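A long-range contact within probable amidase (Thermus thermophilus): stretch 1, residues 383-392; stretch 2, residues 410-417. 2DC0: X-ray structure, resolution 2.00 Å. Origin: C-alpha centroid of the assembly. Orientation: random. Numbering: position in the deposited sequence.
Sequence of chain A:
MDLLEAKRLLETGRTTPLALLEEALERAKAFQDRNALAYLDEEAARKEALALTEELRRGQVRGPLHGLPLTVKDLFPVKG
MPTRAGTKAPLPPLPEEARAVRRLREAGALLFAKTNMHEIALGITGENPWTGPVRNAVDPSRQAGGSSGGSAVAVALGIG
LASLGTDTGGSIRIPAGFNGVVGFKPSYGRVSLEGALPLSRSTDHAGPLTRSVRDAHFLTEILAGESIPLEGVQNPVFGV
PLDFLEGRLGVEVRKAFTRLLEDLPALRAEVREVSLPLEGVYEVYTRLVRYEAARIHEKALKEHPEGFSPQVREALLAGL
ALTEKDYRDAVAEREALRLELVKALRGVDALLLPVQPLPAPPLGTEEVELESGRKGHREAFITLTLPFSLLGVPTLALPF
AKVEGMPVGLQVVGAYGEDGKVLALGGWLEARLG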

# COMPACT_ATOMS: atom_id res chain seq x y z
N THR A 383 17.81 -4.81 -6.78
CA THR A 383 16.72 -4.37 -7.65
C THR A 383 15.63 -5.41 -7.90
O THR A 383 14.45 -5.06 -7.98
CB THR A 383 17.26 -3.91 -9.03
OG1 THR A 383 18.22 -2.87 -8.84
CG2 THR A 383 16.13 -3.38 -9.89
N LEU A 384 15.98 -6.71 -8.01
CA LEU A 384 15.02 -7.79 -8.26
C LEU A 384 14.11 -8.09 -7.07
O LEU A 384 12.96 -8.51 -7.24
CB LEU A 384 15.76 -9.07 -8.65
CG LEU A 384 16.58 -8.98 -9.93
CD1 LEU A 384 17.31 -10.29 -10.16
CD2 LEU A 384 15.67 -8.65 -11.10
N THR A 385 14.61 -7.87 -5.87
CA THR A 385 13.83 -8.16 -4.67
C THR A 385 13.14 -6.99 -3.98
O THR A 385 12.01 -7.13 -3.49
CB THR A 385 14.71 -8.87 -3.63
OG1 THR A 385 15.93 -8.13 -3.46
CG2 THR A 385 15.06 -10.28 -4.10
N LEU A 386 13.78 -5.84 -3.95
CA LEU A 386 13.22 -4.69 -3.23
C LEU A 386 11.78 -4.24 -3.50
O LEU A 386 11.11 -3.76 -2.59
CB LEU A 386 14.18 -3.50 -3.36
CG LEU A 386 14.39 -2.79 -4.71
CD1 LEU A 386 13.22 -1.86 -4.98
CD2 LEU A 386 15.69 -1.96 -4.65
N PRO A 387 11.27 -4.40 -4.73
CA PRO A 387 9.90 -3.95 -4.99
C PRO A 387 8.84 -4.62 -4.11
O PRO A 387 7.91 -3.97 -3.63
CB PRO A 387 9.68 -4.29 -6.46
CG PRO A 387 11.08 -4.26 -7.04
CD PRO A 387 11.86 -4.97 -5.96
N PHE A 388 8.99 -5.92 -3.90
CA PHE A 388 8.02 -6.69 -3.14
C PHE A 388 8.05 -6.48 -1.63
O PHE A 388 7.02 -6.61 -0.97
CB PHE A 388 8.19 -8.15 -3.55
CG PHE A 388 8.35 -8.31 -5.04
CD1 PHE A 388 7.31 -7.95 -5.90
CD2 PHE A 388 9.58 -8.67 -5.59
CE1 PHE A 388 7.49 -7.94 -7.28
CE2 PHE A 388 9.77 -8.66 -6.97
CZ PHE A 388 8.73 -8.29 -7.82
N SER A 389 9.21 -6.13 -1.10
CA SER A 389 9.32 -5.84 0.32
C SER A 389 8.88 -4.38 0.49
O SER A 389 8.19 -4.03 1.45
CB SER A 389 10.76 -6.03 0.81
OG SER A 389 11.68 -5.43 -0.07
N LEU A 390 9.28 -3.53 -0.46
CA LEU A 390 8.91 -2.12 -0.42
C LEU A 390 7.39 -1.99 -0.33
O LEU A 390 6.88 -1.17 0.43
CB LEU A 390 9.39 -1.40 -1.70
CG LEU A 390 8.97 0.08 -1.82
CD1 LEU A 390 9.69 0.91 -0.76
CD2 LEU A 390 9.30 0.59 -3.21
N LEU A 391 6.68 -2.81 -1.11
CA LEU A 391 5.22 -2.77 -1.15
C LEU A 391 4.51 -3.76 -0.21
O LEU A 391 3.28 -3.80 -0.18
CB LEU A 391 4.74 -2.95 -2.59
CG LEU A 391 5.22 -1.82 -3.53
CD1 LEU A 391 4.81 -2.11 -4.98
CD2 LEU A 391 4.61 -0.50 -3.07
N GLY A 392 5.28 -4.54 0.53
CA GLY A 392 4.72 -5.47 1.50
C GLY A 392 4.00 -6.75 1.11
O GLY A 392 3.35 -7.37 1.95
N LEU A 410 14.46 -18.66 -7.09
CA LEU A 410 13.30 -18.16 -7.83
C LEU A 410 12.34 -17.46 -6.88
O LEU A 410 12.11 -17.92 -5.76
CB LEU A 410 12.56 -19.31 -8.51
CG LEU A 410 11.28 -18.97 -9.29
CD1 LEU A 410 11.66 -18.24 -10.59
CD2 LEU A 410 10.51 -20.25 -9.63
N GLN A 411 11.77 -16.35 -7.33
CA GLN A 411 10.81 -15.61 -6.52
C GLN A 411 9.39 -15.90 -6.99
O GLN A 411 9.12 -15.92 -8.19
CB GLN A 411 11.04 -14.11 -6.61
CG GLN A 411 12.22 -13.58 -5.83
CD GLN A 411 12.27 -12.07 -5.85
OE1 GLN A 411 12.63 -11.46 -6.86
NE2 GLN A 411 11.89 -11.44 -4.74
N VAL A 412 8.50 -16.13 -6.03
CA VAL A 412 7.09 -16.37 -6.29
C VAL A 412 6.42 -15.22 -5.54
O VAL A 412 6.47 -15.18 -4.31
CB VAL A 412 6.61 -17.72 -5.71
CG1 VAL A 412 5.14 -17.94 -6.05
CG2 VAL A 412 7.46 -18.87 -6.27
N VAL A 413 5.82 -14.30 -6.28
CA VAL A 413 5.19 -13.11 -5.71
C VAL A 413 3.66 -13.14 -5.76
O VAL A 413 3.08 -13.31 -6.83
CB VAL A 413 5.65 -11.84 -6.47
CG1 VAL A 413 5.09 -10.59 -5.80
CG2 VAL A 413 7.17 -11.79 -6.53
N GLY A 414 3.02 -12.96 -4.61
CA GLY A 414 1.56 -12.98 -4.57
C GLY A 414 0.96 -11.64 -4.15
O GLY A 414 1.68 -10.71 -3.82
N ALA A 415 -0.37 -11.56 -4.18
CA ALA A 415 -1.07 -10.34 -3.79
C ALA A 415 -0.97 -10.18 -2.28
O ALA A 415 -0.74 -11.14 -1.56
CB ALA A 415 -2.55 -10.43 -4.21
N TYR A 416 -1.16 -8.94 -1.82
CA TYR A 416 -1.09 -8.61 -0.41
C TYR A 416 -2.03 -9.53 0.37
O TYR A 416 -3.19 -9.72 -0.01
CB TYR A 416 -1.49 -7.14 -0.23
CG TYR A 416 -0.85 -6.46 0.96
CD1 TYR A 416 0.16 -5.51 0.78
CD2 TYR A 416 -1.25 -6.75 2.25
CE1 TYR A 416 0.75 -4.87 1.88
CE2 TYR A 416 -0.68 -6.12 3.35
CZ TYR A 416 0.32 -5.18 3.16
OH TYR A 416 0.88 -4.57 4.25
N GLY A 417 -1.52 -10.13 1.45
CA GLY A 417 -2.33 -11.02 2.27
C GLY A 417 -2.51 -12.43 1.73
O GLY A 417 -3.10 -13.27 2.41

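A short helix, with Pro387 to Leu390 within it, packs against a strand that enters from earlier in the chain and then gives way to loop. The two run in the same general sense: Thr385 lies nearest Gln411, Phe388 nearest Val413 and Gly392 nearest Tyr416, with CA separations of 8.2, 7.5 and 6.9 Å. Side chains from the strand do most of the bridging, and the two stretches together bury a modest 305 Å², both sides summed.

Along the strand, alternate residues face the helix, so Leu410 and Val412 make no contact while Gln411 and Val413 point toward it. Gln411 is buried, and its long, flexible side chain carries a polar amide to the backbone of Leu384. The amide is probably turned over in the model: OE1 as deposited sits 3.0 Å from Leu384 O, an awkward meeting of two acceptors that a turned amide would replace with a possible hydrogen bond. The same end also lies close to Thr385 and the Phe388 ring.

Val413 supplies the apolar heart of the contact. Its CG2 sits 3.8 Å from the centroid of the Phe388 ring, only 4° off the normal, a CH-pi contact over the face; its CG1 lies 3.5 Å from Phe388 CD1. A branched side chain suits this place, since both methyls can meet the aromatic ring.

Gly414 and Ala415 make no contact. Tyr416 points its CA-to-CB bond sideways, so its length is needed to bring the ring in. Its CE1 lies 3.4 Å from Leu391 O, near the ring plane, where the slightly positive C-H edge suits a carbonyl oxygen, and 3.6 Å from Gly392 O, over one face. Gly392 ends the helix in a Schellman motif; its positive phi favours glycine, and a CB here would come within 3.0 Å of Tyr416 CE1.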